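Local coordinates for protein serine protease inhibitor 2 (PDB 3PZF) that inhibits clip-domain serine proteases that activate phenoloxidases, thereby restraining melanization in the hemolymph of the mosquito Anopheles gambiae, at residues A[28-39]-A[292-303]; A[203-214]-A[389-397]. One frame throughout, in Å; residues are numbered along the deposited sequence.

Both contacts belong to the body of the serpin fold, their centres about 20 Å apart. Interaction 1 sets helix 24-35 and the turn after it against strand 277-295 and helix 297-302; interaction 2 packs the C-terminal tail against the hairpin formed by strands 200-203 and 211-227. K391 joins them: its NZ lies 2.8 Å from H37 O and 3.1 Å from F34 O, both probable hydrogen bonds, and it also pairs with E393 of interaction 2. Neither contact includes the hinge, L344 to A348, or the inferred reactive bond K359-F360, which is not modelled. Interaction 1 nevertheless reaches strand 332-341, just before the hinge, through backbone bonds of F292, E294 and L296.

Interaction 1 (A[28-39]-A[292-303]); sequences MFVKEIFKNHNS and FSEQLNEPLQQV
F29 and I33 of helix 24-35 meet P299 and L300 in the tightly packed part of this contact, where the serpin fold sets its first helix against strand 277-295 and the short helix 297-302. The segments of the two helices approach to 9.7 Å between axes, at 122° between their directions. With CG anti to the backbone N (chi1 -170°), the F29 ring reaches in to place CE1 3.6 Å from L300 CD2, while L296 CD2 and V303 CG2 lie at the ring edge. I33 CD1 presses to 3.4 Å from P299 CB, closer than usual for two carbons. V48 of helix 45-58 touches both F29 and L296, extending the apolar packing.

Beyond the helix end, F292 turns a ring edge onto one face of H37 in a T-shaped stack: centroids are 4.9 Å apart, planes 83° apart, and F292 CZ stands over the centre of the imidazole. H37 is also held from within its own segment, since ND1 donates to I33 O at 3.2 Å, nearly in the ring plane; N36 N reaches the same oxygen from its opposite face. A water 2.9 Å from H37 NE2 donates to S293 O. The E294 carboxylate approaches I33 and the imidazole edge, but this residue has two conformers, leaving its detail doubtful.

The other flank is looser and more exposed. M28 SD comes no nearer than 4.1 Å to V303 CB, and E32 lies across the aliphatic part of Q302, with OE2 3.2 Å from Q302 CB rather than from its amide.

Direct contacts across the interface are thus mainly apolar and aromatic; of the polar bonds, ND1 to I33 O and the water on NE2 hold H37, so its ring offers F292 a face of defined orientation.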
loop_
_atom_site.group_PDB
_atom_site.type_symbol
_atom_site.label_atom_id
_atom_site.label_comp_id
_atom_site.label_asym_id
_atom_site.label_seq_id
_atom_site.Cartn_x
_atom_site.Cartn_y
_atom_site.Cartn_z
ATOM N N MET A 28 -2.472 7.812 9.014
ATOM C CA MET A 28 -3.052 7.247 10.239
ATOM C C MET A 28 -3.037 5.714 10.228
ATOM O O MET A 28 -2.624 5.068 11.194
ATOM C CB MET A 28 -4.489 7.778 10.431
ATOM C CG MET A 28 -5.220 7.212 11.643
ATOM S SD MET A 28 -6.966 7.743 11.750
ATOM C CE MET A 28 -7.623 7.147 10.196
ATOM N N PHE A 29 -3.448 5.110 9.121
ATOM C CA PHE A 29 -3.563 3.662 9.070
ATOM C C PHE A 29 -2.168 2.999 9.009
ATOM O O PHE A 29 -1.930 1.956 9.604
ATOM C CB PHE A 29 -4.365 3.256 7.831
ATOM C CG PHE A 29 -4.745 1.810 7.802
ATOM C CD1 PHE A 29 -5.733 1.325 8.651
ATOM C CD2 PHE A 29 -4.135 0.935 6.909
ATOM C CE1 PHE A 29 -6.095 -0.023 8.617
ATOM C CE2 PHE A 29 -4.500 -0.403 6.859
ATOM C CZ PHE A 29 -5.478 -0.879 7.719
ATOM N N VAL A 30 -1.274 3.601 8.253
ATOM C CA VAL A 30 0.109 3.110 8.177
ATOM C C VAL A 30 0.708 3.089 9.576
ATOM O O VAL A 30 1.322 2.106 9.988
ATOM C CB VAL A 30 0.954 3.986 7.250
ATOM C CG1 VAL A 30 2.440 3.861 7.600
ATOM C CG2 VAL A 30 0.712 3.572 5.783
ATOM N N LYS A 31 0.503 4.158 10.331
ATOM C CA LYS A 31 1.114 4.235 11.663
ATOM C C LYS A 31 0.579 3.141 12.580
ATOM O O LYS A 31 1.328 2.566 13.376
ATOM C CB LYS A 31 0.855 5.591 12.309
ATOM C CG LYS A 31 1.619 6.735 11.691
ATOM C CD LYS A 31 1.689 7.865 12.694
ATOM C CE LYS A 31 1.383 9.197 12.094
ATOM N NZ LYS A 31 1.493 10.241 13.164
ATOM N N GLU A 32 -0.711 2.844 12.457
ATOM C CA GLU A 32 -1.345 1.787 13.245
ATOM C C GLU A 32 -0.744 0.422 12.930
ATOM O O GLU A 32 -0.490 -0.378 13.823
ATOM C CB GLU A 32 -2.857 1.761 12.966
ATOM C CG GLU A 32 -3.626 0.611 13.629
ATOM C CD GLU A 32 -3.621 0.679 15.154
ATOM O OE1 GLU A 32 -3.522 1.791 15.704
ATOM O OE2 GLU A 32 -3.702 -0.386 15.803
ATOM N N ILE A 33 -0.544 0.134 11.655
ATOM C CA ILE A 33 0.033 -1.143 11.273
ATOM C C ILE A 33 1.477 -1.214 11.774
ATOM O O ILE A 33 1.860 -2.186 12.401
ATOM C CB ILE A 33 0.001 -1.352 9.741
ATOM C CG1 ILE A 33 -1.439 -1.245 9.177
ATOM C CG2 ILE A 33 0.540 -2.697 9.402
ATOM C CD1 ILE A 33 -2.408 -2.151 9.844
ATOM N N PHE A 34 2.276 -0.186 11.506
ATOM C CA PHE A 34 3.709 -0.246 11.834
ATOM C C PHE A 34 3.941 -0.437 13.339
ATOM O O PHE A 34 4.822 -1.200 13.754
ATOM C CB PHE A 34 4.435 1.034 11.381
ATOM C CG PHE A 34 4.641 1.154 9.881
ATOM C CD1 PHE A 34 4.101 0.243 8.981
ATOM C CD2 PHE A 34 5.401 2.212 9.384
ATOM C CE1 PHE A 34 4.295 0.394 7.593
ATOM C CE2 PHE A 34 5.592 2.369 8.007
ATOM C CZ PHE A 34 5.052 1.473 7.113
ATOM N N LYS A 35 3.153 0.261 14.152
ATOM C CA LYS A 35 3.302 0.217 15.613
ATOM C C LYS A 35 3.005 -1.162 16.181
ATOM O O LYS A 35 3.402 -1.475 17.306
ATOM C CB LYS A 35 2.365 1.234 16.275
ATOM C CG LYS A 35 2.868 2.678 16.229
ATOM N N ASN A 36 2.302 -1.992 15.410
ATOM C CA ASN A 36 1.916 -3.321 15.884
ATOM C C ASN A 36 2.692 -4.488 15.249
ATOM O O ASN A 36 2.400 -5.656 15.512
ATOM C CB ASN A 36 0.404 -3.517 15.668
ATOM C CG ASN A 36 -0.420 -2.840 16.747
ATOM O OD1 ASN A 36 -0.727 -3.445 17.777
ATOM N ND2 ASN A 36 -0.752 -1.569 16.535
ATOM N N HIS A 37 3.668 -4.188 14.398
ATOM C CA HIS A 37 4.477 -5.246 13.790
ATOM C C HIS A 37 5.952 -4.910 13.914
ATOM O O HIS A 37 6.369 -3.851 13.470
ATOM C CB HIS A 37 4.111 -5.432 12.315
ATOM C CG HIS A 37 2.772 -6.071 12.108
ATOM N ND1 HIS A 37 1.592 -5.359 12.173
ATOM C CD2 HIS A 37 2.422 -7.357 11.862
ATOM C CE1 HIS A 37 0.574 -6.179 11.980
ATOM N NE2 HIS A 37 1.051 -7.400 11.793
ATOM N N ASN A 38 6.732 -5.810 14.517
ATOM C CA ASN A 38 8.169 -5.604 14.695
ATOM C C ASN A 38 8.980 -6.304 13.619
ATOM O O ASN A 38 9.970 -6.974 13.905
ATOM C CB ASN A 38 8.622 -6.155 16.059
ATOM C CG ASN A 38 7.978 -5.438 17.233
ATOM O OD1 ASN A 38 7.718 -4.235 17.178
ATOM N ND2 ASN A 38 7.726 -6.177 18.312
ATOM N N SER A 39 8.549 -6.153 12.385
ATOM C CA SER A 39 9.062 -6.923 11.264
ATOM C C SER A 39 9.009 -5.980 10.098
ATOM O O SER A 39 8.469 -4.905 10.258
ATOM C CB SER A 39 8.133 -8.097 10.979
ATOM O OG SER A 39 6.783 -7.648 10.760
ATOM N N PHE A 292 3.820 -9.176 2.793
ATOM C CA PHE A 292 3.215 -8.856 4.069
ATOM C C PHE A 292 1.715 -8.970 3.843
ATOM O O PHE A 292 1.187 -8.405 2.884
ATOM C CB PHE A 292 3.560 -7.433 4.538
ATOM C CG PHE A 292 2.991 -7.108 5.891
ATOM C CD1 PHE A 292 3.595 -7.589 7.047
ATOM C CD2 PHE A 292 1.804 -6.383 6.012
ATOM C CE1 PHE A 292 3.054 -7.320 8.302
ATOM C CE2 PHE A 292 1.256 -6.115 7.268
ATOM C CZ PHE A 292 1.896 -6.583 8.413
ATOM N N SER A 293 1.068 -9.768 4.675
ATOM C CA SER A 293 -0.363 -10.032 4.561
ATOM C C SER A 293 -0.996 -9.716 5.906
ATOM O O SER A 293 -0.384 -9.961 6.947
ATOM C CB SER A 293 -0.581 -11.506 4.219
ATOM O OG SER A 293 -1.915 -11.745 3.830
ATOM N N GLU A 294 -2.217 -9.203 5.912
ATOM C CA GLU A 294 -2.881 -8.915 7.175
ATOM C C GLU A 294 -4.398 -8.904 7.011
ATOM O O GLU A 294 -4.914 -8.507 5.967
ATOM C CB GLU A 294 -2.430 -7.567 7.748
ATOM C CG GLU A 294 -3.025 -7.279 9.127
ATOM C CD GLU A 294 -2.329 -6.162 9.866
ATOM O OE1 GLU A 294 -1.888 -5.196 9.204
ATOM O OE2 GLU A 294 -2.218 -6.246 11.108
ATOM N N GLN A 295 -5.090 -9.318 8.055
ATOM C CA GLN A 295 -6.531 -9.165 8.080
ATOM C C GLN A 295 -6.746 -7.762 8.649
ATOM O O GLN A 295 -6.180 -7.422 9.700
ATOM C CB GLN A 295 -7.156 -10.237 8.964
ATOM C CG GLN A 295 -8.624 -10.030 9.182
ATOM C CD GLN A 295 -9.199 -11.137 10.059
ATOM O OE1 GLN A 295 -8.903 -12.317 9.856
ATOM N NE2 GLN A 295 -9.990 -10.758 11.048
ATOM N N LEU A 296 -7.532 -6.945 7.946
ATOM C CA LEU A 296 -7.605 -5.508 8.230
ATOM C C LEU A 296 -8.689 -5.168 9.254
ATOM O O LEU A 296 -8.739 -4.034 9.711
ATOM C CB LEU A 296 -7.847 -4.705 6.943
ATOM C CG LEU A 296 -6.813 -4.886 5.819
ATOM C CD1 LEU A 296 -7.089 -3.874 4.664
ATOM C CD2 LEU A 296 -5.362 -4.696 6.358
ATOM N N ASN A 297 -9.521 -6.140 9.640
ATOM C CA ASN A 297 -10.584 -5.868 10.624
ATOM C C ASN A 297 -10.034 -5.137 11.859
ATOM O O ASN A 297 -10.522 -4.066 12.244
ATOM C CB ASN A 297 -11.288 -7.157 11.095
ATOM C CG ASN A 297 -12.005 -7.892 9.971
ATOM O OD1 ASN A 297 -11.498 -7.980 8.859
ATOM N ND2 ASN A 297 -13.197 -8.442 10.264
ATOM N N GLU A 298 -9.021 -5.726 12.485
ATOM C CA GLU A 298 -8.546 -5.228 13.768
ATOM C C GLU A 298 -7.937 -3.822 13.647
ATOM O O GLU A 298 -8.334 -2.909 14.375
ATOM C CB GLU A 298 -7.560 -6.226 14.379
ATOM C CG GLU A 298 -6.618 -5.639 15.437
ATOM C CD GLU A 298 -7.346 -5.159 16.685
ATOM O OE1 GLU A 298 -8.598 -5.117 16.676
ATOM O OE2 GLU A 298 -6.659 -4.827 17.677
ATOM N N PRO A 299 -6.985 -3.628 12.719
ATOM C CA PRO A 299 -6.435 -2.268 12.586
ATOM C C PRO A 299 -7.466 -1.217 12.170
ATOM O O PRO A 299 -7.362 -0.077 12.618
ATOM C CB PRO A 299 -5.350 -2.416 11.507
ATOM C CG PRO A 299 -5.614 -3.703 10.832
ATOM C CD PRO A 299 -6.269 -4.593 11.871
ATOM N N LEU A 300 -8.432 -1.573 11.323
ATOM C CA LEU A 300 -9.463 -0.618 10.960
ATOM C C LEU A 300 -10.246 -0.225 12.210
ATOM O O LEU A 300 -10.530 0.953 12.418
ATOM C CB LEU A 300 -10.395 -1.182 9.883
ATOM C CG LEU A 300 -9.788 -1.224 8.466
ATOM C CD1 LEU A 300 -10.664 -2.094 7.533
ATOM C CD2 LEU A 300 -9.593 0.184 7.857
ATOM N N GLN A 301 -10.554 -1.204 13.056
ATOM C CA GLN A 301 -11.301 -0.946 14.284
ATOM C C GLN A 301 -10.492 -0.029 15.191
ATOM O O GLN A 301 -11.025 0.892 15.796
ATOM C CB GLN A 301 -11.642 -2.261 14.993
ATOM C CG GLN A 301 -12.783 -3.027 14.298
ATOM C CD GLN A 301 -13.058 -4.411 14.874
ATOM O OE1 GLN A 301 -14.175 -4.919 14.780
ATOM N NE2 GLN A 301 -12.044 -5.026 15.458
ATOM N N GLN A 302 -9.193 -0.269 15.249
ATOM C CA GLN A 302 -8.318 0.533 16.094
ATOM C C GLN A 302 -8.311 2.001 15.680
ATOM O O GLN A 302 -8.211 2.874 16.530
ATOM C CB GLN A 302 -6.898 -0.034 16.095
ATOM C CG GLN A 302 -6.772 -1.327 16.885
ATOM C CD GLN A 302 -7.229 -1.179 18.329
ATOM O OE1 GLN A 302 -6.706 -0.356 19.073
ATOM N NE2 GLN A 302 -8.219 -1.975 18.727
ATOM N N VAL A 303 -8.433 2.280 14.385
ATOM C CA VAL A 303 -8.395 3.662 13.935
ATOM C C VAL A 303 -9.799 4.287 13.812
ATOM O O VAL A 303 -9.937 5.377 13.269
ATOM C CB VAL A 303 -7.640 3.817 12.594
ATOM C CG1 VAL A 303 -6.178 3.401 12.746
ATOM C CG2 VAL A 303 -8.337 3.021 11.495
HETATM O O HOH W 1 0.117 -9.598 10.158
#

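Interaction 2 (A[203-214]-A[389-397])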
loop_
_atom_site.group_PDB
_atom_site.type_symbol
_atom_site.label_atom_id
_atom_site.label_comp_id
_atom_site.label_asym_id
_atom_site.label_seq_id
_atom_site.Cartn_x
_atom_site.Cartn_y
_atom_site.Cartn_z
ATOM N N PHE A 203 23.849 -4.460 9.351
ATOM C CA PHE A 203 22.612 -3.657 9.382
ATOM C C PHE A 203 22.243 -3.537 10.852
ATOM O O PHE A 203 22.265 -4.534 11.575
ATOM C CB PHE A 203 21.469 -4.338 8.623
ATOM C CG PHE A 203 20.183 -3.549 8.634
ATOM C CD1 PHE A 203 19.949 -2.580 7.663
ATOM C CD2 PHE A 203 19.230 -3.750 9.633
ATOM C CE1 PHE A 203 18.774 -1.822 7.665
ATOM C CE2 PHE A 203 18.052 -3.003 9.643
ATOM C CZ PHE A 203 17.829 -2.029 8.651
ATOM N N TYR A 204 21.976 -2.324 11.319
ATOM C CA TYR A 204 21.797 -2.107 12.752
ATOM C C TYR A 204 20.339 -2.007 13.100
ATOM O O TYR A 204 19.762 -0.925 13.089
ATOM C CB TYR A 204 22.550 -0.864 13.191
ATOM C CG TYR A 204 24.016 -1.029 12.918
ATOM C CD1 TYR A 204 24.824 -1.722 13.824
ATOM C CD2 TYR A 204 24.585 -0.584 11.735
ATOM C CE1 TYR A 204 26.160 -1.928 13.583
ATOM C CE2 TYR A 204 25.963 -0.785 11.481
ATOM C CZ TYR A 204 26.733 -1.473 12.419
ATOM O OH TYR A 204 28.093 -1.705 12.227
ATOM N N GLY A 205 19.743 -3.143 13.419
ATOM C CA GLY A 205 18.317 -3.198 13.683
ATOM C C GLY A 205 17.936 -2.509 14.983
ATOM O O GLY A 205 18.798 -2.238 15.837
ATOM N N THR A 206 16.638 -2.237 15.119
ATOM C CA THR A 206 16.082 -1.462 16.231
ATOM C C THR A 206 16.335 -2.113 17.577
ATOM O O THR A 206 16.673 -1.440 18.544
ATOM C CB THR A 206 14.552 -1.295 16.094
ATOM O OG1 THR A 206 14.247 -0.465 14.962
ATOM C CG2 THR A 206 13.976 -0.674 17.360
ATOM N N ARG A 207 16.132 -3.422 17.644
ATOM C CA ARG A 207 16.430 -4.168 18.851
ATOM C C ARG A 207 17.454 -5.256 18.539
ATOM O O ARG A 207 17.584 -5.704 17.392
ATOM C CB ARG A 207 15.158 -4.787 19.425
ATOM N N GLY A 208 18.185 -5.659 19.570
ATOM C CA GLY A 208 19.103 -6.776 19.475
ATOM C C GLY A 208 20.377 -6.437 18.729
ATOM O O GLY A 208 20.579 -5.312 18.288
ATOM N N LYS A 209 21.245 -7.429 18.592
ATOM C CA LYS A 209 22.522 -7.250 17.913
ATOM C C LYS A 209 22.330 -7.027 16.410
ATOM O O LYS A 209 21.284 -7.362 15.847
ATOM C CB LYS A 209 23.402 -8.486 18.151
ATOM C CG LYS A 209 23.826 -8.680 19.607
ATOM C CD LYS A 209 25.209 -8.109 19.882
ATOM N N PRO A 210 23.347 -6.449 15.756
ATOM C CA PRO A 210 23.289 -6.188 14.314
ATOM C C PRO A 210 23.065 -7.459 13.509
ATOM O O PRO A 210 23.445 -8.546 13.945
ATOM C CB PRO A 210 24.681 -5.633 14.007
ATOM C CG PRO A 210 25.158 -5.060 15.301
ATOM C CD PRO A 210 24.594 -5.950 16.360
ATOM N N THR A 211 22.439 -7.306 12.352
ATOM C CA THR A 211 22.302 -8.370 11.372
ATOM C C THR A 211 23.208 -8.000 10.185
ATOM O O THR A 211 24.052 -7.118 10.312
ATOM C CB THR A 211 20.851 -8.520 10.946
ATOM O OG1 THR A 211 20.313 -7.234 10.569
ATOM C CG2 THR A 211 20.033 -9.084 12.099
ATOM N N ASN A 212 23.084 -8.705 9.070
ATOM C CA ASN A 212 23.820 -8.342 7.865
ATOM C C ASN A 212 22.857 -8.180 6.715
ATOM O O ASN A 212 21.787 -8.755 6.747
ATOM C CB ASN A 212 24.844 -9.438 7.528
ATOM C CG ASN A 212 25.933 -9.534 8.562
ATOM O OD1 ASN A 212 26.737 -8.624 8.693
ATOM N ND2 ASN A 212 25.961 -10.637 9.310
ATOM N N ALA A 213 23.235 -7.386 5.719
ATOM C CA ALA A 213 22.411 -7.189 4.542
ATOM C C ALA A 213 23.267 -7.095 3.288
ATOM O O ALA A 213 24.465 -6.866 3.383
ATOM C CB ALA A 213 21.574 -5.905 4.698
ATOM N N GLN A 214 22.650 -7.242 2.113
ATOM C CA GLN A 214 23.352 -7.032 0.846
ATOM C C GLN A 214 23.018 -5.645 0.360
ATOM O O GLN A 214 21.854 -5.317 0.241
ATOM C CB GLN A 214 22.859 -8.009 -0.212
ATOM C CG GLN A 214 23.155 -9.461 0.121
ATOM C CD GLN A 214 23.007 -10.329 -1.105
ATOM O OE1 GLN A 214 23.853 -10.304 -2.000
ATOM N NE2 GLN A 214 21.912 -11.058 -1.178
ATOM N N ALA A 389 3.270 1.618 1.079
ATOM C CA ALA A 389 3.956 2.194 2.252
ATOM C C ALA A 389 4.544 1.038 3.033
ATOM O O ALA A 389 3.942 -0.033 3.109
ATOM C CB ALA A 389 2.995 2.954 3.132
ATOM N N GLY A 390 5.714 1.217 3.635
ATOM C CA GLY A 390 6.269 0.081 4.371
ATOM C C GLY A 390 7.427 0.521 5.221
ATOM O O GLY A 390 7.819 1.711 5.224
ATOM N N LYS A 391 7.993 -0.435 5.954
ATOM C CA LYS A 391 9.219 -0.142 6.668
ATOM C C LYS A 391 10.097 -1.363 6.633
ATOM O O LYS A 391 9.633 -2.482 6.448
ATOM C CB LYS A 391 8.923 0.265 8.106
ATOM C CG LYS A 391 8.189 -0.805 8.884
ATOM C CD LYS A 391 8.197 -0.507 10.364
ATOM C CE LYS A 391 7.532 -1.666 11.122
ATOM N NZ LYS A 391 7.673 -1.550 12.586
ATOM N N ILE A 392 11.389 -1.116 6.767
ATOM C CA ILE A 392 12.374 -2.187 6.800
ATOM C C ILE A 392 12.925 -2.240 8.208
ATOM O O ILE A 392 13.488 -1.272 8.684
ATOM C CB ILE A 392 13.503 -1.877 5.810
ATOM C CG1 ILE A 392 12.960 -1.910 4.378
ATOM C CG2 ILE A 392 14.680 -2.858 5.955
ATOM C CD1 ILE A 392 12.275 -3.254 4.002
ATOM N N GLU A 393 12.731 -3.365 8.890
ATOM C CA GLU A 393 13.363 -3.607 10.189
ATOM C C GLU A 393 14.545 -4.587 10.074
ATOM O O GLU A 393 15.463 -4.582 10.908
ATOM C CB GLU A 393 12.318 -4.211 11.135
ATOM C CG GLU A 393 11.174 -3.293 11.507
ATOM C CD GLU A 393 11.536 -2.282 12.576
ATOM O OE1 GLU A 393 12.742 -2.163 12.943
ATOM O OE2 GLU A 393 10.605 -1.594 13.043
ATOM N N ASN A 394 14.538 -5.409 9.028
ATOM C CA ASN A 394 15.561 -6.459 8.844
ATOM C C ASN A 394 15.538 -6.892 7.386
ATOM O O ASN A 394 14.765 -7.797 7.010
ATOM C CB ASN A 394 15.231 -7.663 9.733
ATOM C CG ASN A 394 16.236 -8.834 9.576
ATOM O OD1 ASN A 394 17.230 -8.739 8.859
ATOM N ND2 ASN A 394 15.951 -9.942 10.245
ATOM N N PRO A 395 16.318 -6.205 6.540
ATOM C CA PRO A 395 16.172 -6.449 5.106
ATOM C C PRO A 395 16.742 -7.780 4.695
ATOM O O PRO A 395 17.916 -8.055 4.923
ATOM C CB PRO A 395 16.947 -5.307 4.461
ATOM C CG PRO A 395 18.018 -4.937 5.501
ATOM C CD PRO A 395 17.315 -5.162 6.842
ATOM N N VAL A 396 15.896 -8.602 4.088
ATOM C CA VAL A 396 16.331 -9.897 3.605
ATOM C C VAL A 396 16.076 -9.907 2.115
ATOM O O VAL A 396 15.009 -9.489 1.652
ATOM C CB VAL A 396 15.575 -11.074 4.269
ATOM C CG1 VAL A 396 15.927 -12.373 3.558
ATOM C CG2 VAL A 396 15.906 -11.167 5.760
ATOM N N PHE A 397 17.073 -10.335 1.361
ATOM C CA PHE A 397 16.943 -10.475 -0.078
ATOM C C PHE A 397 17.226 -11.938 -0.430
ATOM O O PHE A 397 16.288 -12.712 -0.579
ATOM C CB PHE A 397 17.886 -9.520 -0.813
ATOM C CG PHE A 397 17.671 -9.479 -2.306
ATOM C CD1 PHE A 397 16.659 -8.695 -2.851
ATOM C CD2 PHE A 397 18.512 -10.177 -3.165
ATOM C CE1 PHE A 397 16.459 -8.645 -4.220
ATOM C CE2 PHE A 397 18.322 -10.132 -4.534
ATOM C CZ PHE A 397 17.286 -9.366 -5.069
ATOM O OXT PHE A 397 18.357 -12.411 -0.549
HETATM O O HOH W 2 14.921 -3.568 13.317
HETATM O O HOH W 3 19.546 -7.559 8.138
HETATM O O HOH W 4 19.674 -10.029 5.305
#
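The backbones approach most closely at G205 and E393, with CA atoms 6.1 Å apart, and again at A213 and P395, but they do not pair as strands. Segment 203-214 is a beta hairpin of the serpin fold, closed by mutual backbone bonds between F203 and T211; the other segment is the chain's C-terminal tail, leaving strand 386-392.

F203 and P395 form the apolar centre. P395 CD sits 3.4 Å from the F203 ring centroid and only 4° off the ring normal, a CH-pi contact directly over the face. With CG anti to the backbone N (chi1 180°), the F203 side chain reaches toward the tail and meets the proline coming from the opposite direction. A213 CB packs against the next ring atom, 3.8 Å from P395 CG, while I392 CG2 touches the F203 ring obliquely at CZ.

A polar flank runs through E393. Its chain bends at chi2 (-79°), bringing OE1 to 3.0 Å from T206 OG1, a likely hydrogen bond, though the hydroxyl proton could turn to a competing acceptor instead. One water accepts from T206 N and donates to both E393 O and OE1, tying side chain and backbone together. K391 NZ forms a salt bridge to E393 OE2, on the anti lone pair, so each carboxylate oxygen has its own partners. N40 OD1, outside the contact, receives the backbone N-H groups of E393 and N394.

Along strand 211-227, two further waters bridge the segments. The first accepts from T211 OG1 and donates to N212 O and N394 OD1; the second donates to N212 O and, at 2.7 Å, to P395 O.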